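Long-range contacts in blue (Type 1) copper domain protein (Nitrosopumilus maritimus, PDB 5FC9), which binds copper at an open mononuclear type 1 site in a cupredoxin domain, and probably transfers electrons: residues A[2-7]-A[30-35]; A[9-14]-A[37-42]; A[45-50]-A[79-84]. One frame throughout, in Å; residues are numbered along the deposited sequence.

Contact 1 of 3, residues A[2-7]-A[30-35]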
# COMPACT_ATOMS: atom_id res chain seq x y z
N ALA A 2 -12.52 -22.65 18.22
CA ALA A 2 -11.64 -22.46 17.06
C ALA A 2 -12.06 -21.14 16.44
O ALA A 2 -13.04 -21.06 15.70
CB ALA A 2 -11.78 -23.60 16.08
N GLN A 3 -11.33 -20.09 16.79
CA GLN A 3 -11.79 -18.73 16.53
C GLN A 3 -10.86 -17.98 15.62
O GLN A 3 -9.64 -18.17 15.67
CB GLN A 3 -11.93 -17.95 17.84
CG GLN A 3 -12.96 -18.50 18.80
CD GLN A 3 -13.07 -17.63 20.04
OE1 GLN A 3 -13.10 -16.39 19.94
NE2 GLN A 3 -13.12 -18.26 21.21
N ILE A 4 -11.45 -17.12 14.79
CA ILE A 4 -10.69 -16.14 14.04
C ILE A 4 -11.24 -14.77 14.39
O ILE A 4 -12.45 -14.56 14.31
CB ILE A 4 -10.79 -16.36 12.52
CG1 ILE A 4 -10.23 -17.74 12.15
CG2 ILE A 4 -10.05 -15.23 11.77
CD1 ILE A 4 -10.71 -18.29 10.82
N ILE A 5 -10.36 -13.85 14.77
CA ILE A 5 -10.79 -12.50 15.11
C ILE A 5 -10.49 -11.54 13.97
O ILE A 5 -9.40 -11.58 13.41
CB ILE A 5 -10.08 -11.99 16.36
CG1 ILE A 5 -10.37 -12.91 17.55
CG2 ILE A 5 -10.48 -10.54 16.66
CD1 ILE A 5 -9.78 -12.42 18.85
N ILE A 6 -11.48 -10.72 13.61
CA ILE A 6 -11.23 -9.59 12.72
C ILE A 6 -10.93 -8.39 13.62
O ILE A 6 -11.82 -7.89 14.31
CB ILE A 6 -12.44 -9.28 11.80
CG1 ILE A 6 -12.96 -10.56 11.13
CG2 ILE A 6 -12.05 -8.25 10.76
CD1 ILE A 6 -14.26 -10.34 10.37
N PRO A 7 -9.66 -7.94 13.65
CA PRO A 7 -9.32 -6.95 14.67
C PRO A 7 -9.67 -5.52 14.27
O PRO A 7 -9.93 -5.20 13.11
CB PRO A 7 -7.81 -7.10 14.80
CG PRO A 7 -7.37 -7.47 13.40
CD PRO A 7 -8.47 -8.41 12.92
N THR A 30 -14.61 -29.48 12.79
CA THR A 30 -14.56 -28.36 13.74
C THR A 30 -15.50 -27.23 13.33
O THR A 30 -15.67 -26.94 12.14
CB THR A 30 -13.12 -27.82 13.87
OG1 THR A 30 -12.26 -28.87 14.34
CG2 THR A 30 -13.05 -26.65 14.83
N THR A 31 -16.14 -26.61 14.32
CA THR A 31 -16.92 -25.40 14.11
C THR A 31 -16.01 -24.19 14.31
O THR A 31 -15.43 -24.01 15.39
CB THR A 31 -18.11 -25.31 15.09
OG1 THR A 31 -19.05 -26.36 14.81
CG2 THR A 31 -18.82 -23.96 14.94
N VAL A 32 -15.86 -23.39 13.26
CA VAL A 32 -15.04 -22.19 13.31
C VAL A 32 -15.92 -20.96 13.52
O VAL A 32 -16.97 -20.82 12.90
CB VAL A 32 -14.23 -22.02 12.01
CG1 VAL A 32 -13.49 -20.67 12.00
CG2 VAL A 32 -13.25 -23.16 11.87
N THR A 33 -15.50 -20.08 14.43
CA THR A 33 -16.26 -18.86 14.71
C THR A 33 -15.44 -17.62 14.42
O THR A 33 -14.37 -17.43 15.01
CB THR A 33 -16.72 -18.81 16.19
OG1 THR A 33 -17.47 -19.99 16.49
CG2 THR A 33 -17.59 -17.58 16.43
N TRP A 34 -15.94 -16.79 13.51
CA TRP A 34 -15.35 -15.47 13.27
C TRP A 34 -16.05 -14.43 14.11
O TRP A 34 -17.28 -14.45 14.21
CB TRP A 34 -15.47 -15.05 11.80
CG TRP A 34 -14.56 -15.72 10.81
CD1 TRP A 34 -13.39 -15.22 10.29
CD2 TRP A 34 -14.78 -16.97 10.14
NE1 TRP A 34 -12.86 -16.09 9.37
CE2 TRP A 34 -13.69 -17.18 9.26
CE3 TRP A 34 -15.78 -17.95 10.22
CZ2 TRP A 34 -13.58 -18.31 8.46
CZ3 TRP A 34 -15.67 -19.08 9.42
CH2 TRP A 34 -14.58 -19.25 8.56
N THR A 35 -15.30 -13.49 14.67
CA THR A 35 -15.90 -12.37 15.38
C THR A 35 -15.38 -11.07 14.78
O THR A 35 -14.18 -10.93 14.58
CB THR A 35 -15.58 -12.40 16.88
OG1 THR A 35 -16.10 -13.61 17.45
CG2 THR A 35 -16.23 -11.22 17.58
O HOH W 1 -15.51 -22.15 17.19
O HOH W 2 -14.31 -15.62 17.24
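Ile4 and Trp34 carry this contact between two parallel neighbours of a cupredoxin β-sandwich sheet, strand 3-6 beside strand 30-36. Their side chains lie side by side on the inner face and point the same way. In Ile4, CG1 is anti to the carbonyl carbon (chi1 -61°), and chi2 of 159° carries CD1 on over the indole. CD1 sits 3.2 Å above the ring plane, displaced toward the rim, with its nearest ring atom NE1 at 3.4 Å; CB adds a CH-π contact over the five-membered ring. Val32 CG1 lies over the same indole face and meets Ile4 CD1 at 3.8 Å. Further inward, the indole meets Tyr80 of the second sheet edge-to-face, while Leu24 and Val92 also pack on this layer. Four backbone bonds hold the register, Thr33 N to Ala2 O, Ile4 N to Thr33 O, Thr35 N to Ile4 O and Ile6 N to Thr35 O. Ahead of the first bridged pair, Gln3 with Thr33, Ala2 CB meets the methyl CG2 of Thr30 at 3.5 Å. Gln3, Thr33 and Thr35 occupy the other face, where Thr33 OG1 bonds to Glu69 and Thr35 OG1 to Arg67. A water joins that face across the strands, donating to Gln3 OE1 and to Thr33 O and accepting from Thr35 OG1 at 2.7 Å.

Contact 2 of 3, residues A[9-14]-A[37-42]. With CU (copper (II) ion), chain E.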
# COMPACT_ATOMS: atom_id res chain seq x y z
N GLY A 9 -8.96 -2.11 13.03
CA GLY A 9 -7.96 -1.69 12.06
C GLY A 9 -7.82 -2.60 10.86
O GLY A 9 -6.98 -2.36 9.99
N ASN A 10 -8.63 -3.64 10.80
CA ASN A 10 -8.64 -4.53 9.64
C ASN A 10 -9.04 -3.78 8.35
O ASN A 10 -8.66 -4.18 7.24
CB ASN A 10 -9.58 -5.72 9.91
CG ASN A 10 -9.63 -6.71 8.76
OD1 ASN A 10 -10.54 -6.66 7.93
ND2 ASN A 10 -8.64 -7.61 8.69
N TYR A 11 -9.79 -2.69 8.48
CA TYR A 11 -10.15 -1.89 7.31
C TYR A 11 -8.94 -1.16 6.67
O TYR A 11 -9.05 -0.66 5.56
CB TYR A 11 -11.21 -0.84 7.67
CG TYR A 11 -10.77 0.16 8.71
CD1 TYR A 11 -11.01 -0.06 10.05
CD2 TYR A 11 -10.10 1.32 8.34
CE1 TYR A 11 -10.61 0.84 11.02
CE2 TYR A 11 -9.70 2.24 9.30
CZ TYR A 11 -9.94 1.99 10.63
OH TYR A 11 -9.55 2.89 11.60
N ASP A 12 -7.84 -1.09 7.41
CA ASP A 12 -6.63 -0.40 6.97
C ASP A 12 -6.06 -1.10 5.73
O ASP A 12 -6.12 -2.33 5.61
CB ASP A 12 -5.62 -0.39 8.13
CG ASP A 12 -4.49 0.61 7.96
OD1 ASP A 12 -4.30 1.17 6.86
OD2 ASP A 12 -3.77 0.77 8.97
N VAL A 13 -5.53 -0.31 4.78
CA VAL A 13 -4.94 -0.88 3.57
C VAL A 13 -3.44 -1.07 3.81
O VAL A 13 -2.61 -0.28 3.33
CB VAL A 13 -5.18 0.01 2.33
CG1 VAL A 13 -4.73 -0.69 1.07
CG2 VAL A 13 -6.67 0.39 2.22
N THR A 14 -3.10 -2.10 4.58
CA THR A 14 -1.71 -2.33 4.94
C THR A 14 -1.60 -3.72 5.54
O THR A 14 -2.59 -4.46 5.57
CB THR A 14 -1.19 -1.25 5.92
OG1 THR A 14 0.23 -1.36 6.05
CG2 THR A 14 -1.84 -1.41 7.29
N ASP A 37 -14.33 -7.66 15.53
CA ASP A 37 -13.96 -6.74 16.61
C ASP A 37 -13.64 -5.35 16.06
O ASP A 37 -13.33 -4.44 16.82
CB ASP A 37 -12.75 -7.26 17.39
CG ASP A 37 -13.12 -8.30 18.42
OD1 ASP A 37 -14.32 -8.52 18.67
OD2 ASP A 37 -12.19 -8.89 19.00
N ASP A 38 -13.74 -5.20 14.75
CA ASP A 38 -13.42 -3.93 14.10
C ASP A 38 -14.60 -2.95 14.21
O ASP A 38 -15.72 -3.34 14.56
CB ASP A 38 -13.07 -4.18 12.62
CG ASP A 38 -12.17 -3.11 12.04
OD1 ASP A 38 -11.85 -2.12 12.74
OD2 ASP A 38 -11.79 -3.27 10.86
N SER A 39 -14.34 -1.69 13.90
CA SER A 39 -15.34 -0.63 14.01
C SER A 39 -16.10 -0.34 12.72
O SER A 39 -16.78 0.70 12.62
CB SER A 39 -14.66 0.66 14.49
OG SER A 39 -13.68 1.06 13.54
N VAL A 40 -15.96 -1.22 11.73
CA VAL A 40 -16.72 -1.11 10.48
C VAL A 40 -17.27 -2.49 10.12
O VAL A 40 -16.78 -3.50 10.62
CB VAL A 40 -15.86 -0.57 9.31
CG1 VAL A 40 -15.30 0.82 9.63
CG2 VAL A 40 -14.75 -1.55 8.93
N PRO A 41 -18.29 -2.54 9.25
CA PRO A 41 -18.78 -3.87 8.84
C PRO A 41 -17.75 -4.67 8.05
O PRO A 41 -16.92 -4.10 7.33
CB PRO A 41 -19.99 -3.54 7.95
CG PRO A 41 -20.38 -2.15 8.32
CD PRO A 41 -19.11 -1.46 8.69
N HIS A 42 -17.82 -5.99 8.20
CA HIS A 42 -17.00 -6.91 7.43
C HIS A 42 -17.86 -8.07 6.99
O HIS A 42 -18.95 -8.24 7.50
CB HIS A 42 -15.83 -7.42 8.26
CG HIS A 42 -14.78 -6.39 8.52
ND1 HIS A 42 -13.99 -5.88 7.51
CD2 HIS A 42 -14.40 -5.77 9.65
CE1 HIS A 42 -13.16 -4.98 8.02
NE2 HIS A 42 -13.38 -4.90 9.32
CU CU E . -13.71 -6.30 5.60
O HOH W 3 -11.89 -7.55 5.97
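Asp38 reaches across to Gly9 with OD1, which accepts from Gly9 N at 2.9 Å. Along its own loop, Asp38 OD2 takes the N-H of His42 NE2 at 2.7 Å. The contact joins two loops at the copper-binding end of the cupredoxin fold. OD1 is gripped by two donors, Gly9 N and Ser39 N, arriving from opposite faces of the carboxylate. The His42 bond is nearly straight (169°), lies in the imidazole plane and meets OD2 on its anti side, which limits rotation of the ring while ND1 binds the copper ion at 2.0 Å. Asp38 is thus a second-shell residue positioning a first-shell ligand; Cys82, His85 and a water complete the metal site. Gly9 to Asp12 form a type I turn, from which Tyr11 N adds a weak hydrogen bond to OD2. Asn10 projects from this turn with CG anti to the backbone N (chi1 -179°), its amide plane 80° from the imidazole, and its ND2 bonds to Gly17 O. Farther out, the Tyr11 ring presents its edge to the Asp38 carboxylate, with CD1 3.4 Å from OD2, and its CB packs on Val40 CG2 at 3.8 Å. The Tyr11 hydroxyl is hydrogen-bonded to Ser39 of a second subunit, whose Tyr11 meets this ring edge-to-face. On the copper side, Asn10 OD1 approaches His42 CE1 to 3.1 Å and accepts a hydrogen bond from the copper-bound water at 2.5 Å.

Contact 3 of 3, residues A[45-50]-A[79-84]. With CU (copper (II) ion), chain E.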
# COMPACT_ATOMS: atom_id res chain seq x y z
N GLN A 45 -16.18 -14.40 3.03
CA GLN A 45 -16.59 -15.15 1.83
C GLN A 45 -15.50 -16.09 1.37
O GLN A 45 -14.37 -15.67 1.13
CB GLN A 45 -16.93 -14.19 0.68
CG GLN A 45 -17.85 -13.06 1.04
CD GLN A 45 -19.26 -13.52 1.27
OE1 GLN A 45 -19.73 -14.44 0.61
NE2 GLN A 45 -19.95 -12.88 2.21
N SER A 46 -15.85 -17.36 1.18
CA SER A 46 -14.93 -18.31 0.57
C SER A 46 -14.66 -17.89 -0.87
O SER A 46 -15.58 -17.45 -1.58
CB SER A 46 -15.51 -19.73 0.65
OG SER A 46 -16.88 -19.70 0.29
N ILE A 47 -13.40 -17.98 -1.30
CA ILE A 47 -13.03 -17.55 -2.65
C ILE A 47 -12.19 -18.59 -3.36
O ILE A 47 -11.60 -19.46 -2.72
CB ILE A 47 -12.22 -16.23 -2.64
CG1 ILE A 47 -10.99 -16.35 -1.74
CG2 ILE A 47 -13.12 -15.08 -2.25
CD1 ILE A 47 -9.92 -15.25 -2.01
N ASP A 48 -12.14 -18.47 -4.69
CA ASP A 48 -11.24 -19.27 -5.53
C ASP A 48 -9.92 -18.55 -5.76
O ASP A 48 -9.70 -17.47 -5.22
CB ASP A 48 -11.91 -19.63 -6.88
CG ASP A 48 -12.26 -18.41 -7.75
OD1 ASP A 48 -11.68 -17.31 -7.58
OD2 ASP A 48 -13.13 -18.55 -8.65
N VAL A 49 -9.06 -19.14 -6.58
CA VAL A 49 -7.72 -18.59 -6.83
C VAL A 49 -7.76 -17.22 -7.49
O VAL A 49 -6.82 -16.43 -7.36
CB VAL A 49 -6.88 -19.54 -7.72
CG1 VAL A 49 -6.56 -20.83 -6.97
CG2 VAL A 49 -7.62 -19.86 -9.01
N ASN A 50 -8.85 -16.92 -8.19
CA ASN A 50 -8.99 -15.63 -8.86
C ASN A 50 -9.69 -14.58 -8.02
O ASN A 50 -10.07 -13.53 -8.52
CB ASN A 50 -9.74 -15.81 -10.18
CG ASN A 50 -8.97 -16.63 -11.17
OD1 ASN A 50 -7.84 -16.30 -11.52
ND2 ASN A 50 -9.58 -17.72 -11.64
N LYS A 79 -9.37 -20.75 1.29
CA LYS A 79 -9.14 -19.31 1.28
C LYS A 79 -10.45 -18.55 1.47
O LYS A 79 -11.50 -19.00 1.02
CB LYS A 79 -8.51 -18.87 -0.05
CG LYS A 79 -7.14 -19.45 -0.33
CD LYS A 79 -6.60 -18.97 -1.67
CE LYS A 79 -6.25 -20.14 -2.58
NZ LYS A 79 -7.43 -20.99 -2.90
N TYR A 80 -10.39 -17.40 2.12
CA TYR A 80 -11.56 -16.55 2.20
C TYR A 80 -11.14 -15.09 2.25
O TYR A 80 -9.99 -14.79 2.56
CB TYR A 80 -12.41 -16.88 3.44
CG TYR A 80 -11.71 -16.58 4.73
CD1 TYR A 80 -10.89 -17.53 5.32
CD2 TYR A 80 -11.84 -15.34 5.35
CE1 TYR A 80 -10.22 -17.26 6.52
CE2 TYR A 80 -11.17 -15.06 6.53
CZ TYR A 80 -10.37 -16.01 7.11
OH TYR A 80 -9.70 -15.75 8.28
N TYR A 81 -12.07 -14.20 1.96
CA TYR A 81 -11.75 -12.78 2.02
C TYR A 81 -12.98 -12.03 2.55
O TYR A 81 -13.96 -12.64 2.96
CB TYR A 81 -11.25 -12.32 0.63
CG TYR A 81 -12.26 -11.84 -0.40
CD1 TYR A 81 -11.88 -10.92 -1.36
CD2 TYR A 81 -13.60 -12.22 -0.36
CE1 TYR A 81 -12.80 -10.43 -2.30
CE2 TYR A 81 -14.51 -11.73 -1.27
CZ TYR A 81 -14.10 -10.85 -2.24
OH TYR A 81 -15.01 -10.38 -3.17
N CYS A 82 -12.90 -10.71 2.53
CA CYS A 82 -14.03 -9.83 2.81
C CYS A 82 -14.32 -9.05 1.55
O CYS A 82 -13.41 -8.45 0.97
CB CYS A 82 -13.70 -8.87 3.96
SG CYS A 82 -14.92 -7.56 4.22
N SER A 83 -15.57 -9.02 1.10
CA SER A 83 -15.84 -8.35 -0.17
C SER A 83 -15.68 -6.83 -0.06
O SER A 83 -15.48 -6.14 -1.07
CB SER A 83 -17.22 -8.73 -0.71
OG SER A 83 -18.27 -8.19 0.08
N PHE A 84 -15.74 -6.29 1.16
CA PHE A 84 -15.53 -4.86 1.36
C PHE A 84 -14.05 -4.50 1.37
O PHE A 84 -13.66 -3.39 1.00
CB PHE A 84 -16.15 -4.39 2.67
CG PHE A 84 -17.59 -4.77 2.85
CD1 PHE A 84 -18.46 -4.79 1.77
CD2 PHE A 84 -18.06 -5.09 4.10
CE1 PHE A 84 -19.79 -5.14 1.96
CE2 PHE A 84 -19.39 -5.43 4.29
CZ PHE A 84 -20.25 -5.46 3.21
CU CU E . -13.71 -6.30 5.60
O HOH W 3 -11.89 -7.55 5.97
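Ile47 sets its CG2 methyl over one face of the Tyr81 ring, 3.4 Å above the plane and displaced toward the rim, nearest to CD2 at 3.5 Å. The two side chains cross at about a right angle. Tyr81 CG stands between its backbone N and carbonyl carbon, the crowded position (chi1 89°). Gln45 CB meets the ring edge in plane, while Ser83 N lies over the face opposite Ile47. Backbone bonds hold this tight end: Gln45 N donates to Tyr81 O at 2.8 Å and Tyr81 N returns the bond to Gln45 O, making Gln45 and Tyr81 an antiparallel hydrogen-bonded pair. Ser46 and Tyr80 form the next, non-hydrogen-bonded pair, with CA atoms 4.1 Å apart. Strand 45-47 is an outermost strand of its cupredoxin sheet in this chain, and its axis runs at 130° to that of residues 79-81, well away from strictly antiparallel. Strand 76-81 leads directly into the ligand loop: Cys82 SG, anti to its backbone N, binds the copper ion at 2.2 Å and accepts a weak hydrogen bond from Phe84 N. Tyr80 lies on the face shared with Ser46, and its ring extends between the sheets to meet Trp34 edge-to-face and to pack near Tyr19. Toward Asp48 the contact opens out. Ile47 N still bonds to Lys79 O, but at 3.2 Å and from above the carbonyl plane. The Ile47 and Lys79 side chains cross at about a right angle, Ile47 CG1 being 3.9 Å from Lys79 CB. Phe18 of a third subunit packs against both. Past Ile47 the backbones part, and exposed Val49 approaches the bent lysine chain loosely, CG1 lying 4.2 Å from Lys79 NZ.

From the N terminus, contact 1 brings strand 30-36 back beside strand 3-6, closing a loop that includes strand 23-26. Contact 2 crosses it: segment 9-14 lies inside that loop, and its partner 37-42 follows strand 30-36. The two adjoin through the probable hydrogen bond from Asp37 N to Ile6 O and through Ile6 packing on His42. Contact 3 comes later in series, closing the excursion from 45-50 to 79-84 at the edge of the second sheet. Ile4 and Trp34 reach Tyr80 between the sheets, connecting contacts 1 and 3, while contacts 2 and 3 supply two ligands, His42 and Cys82, to the same copper.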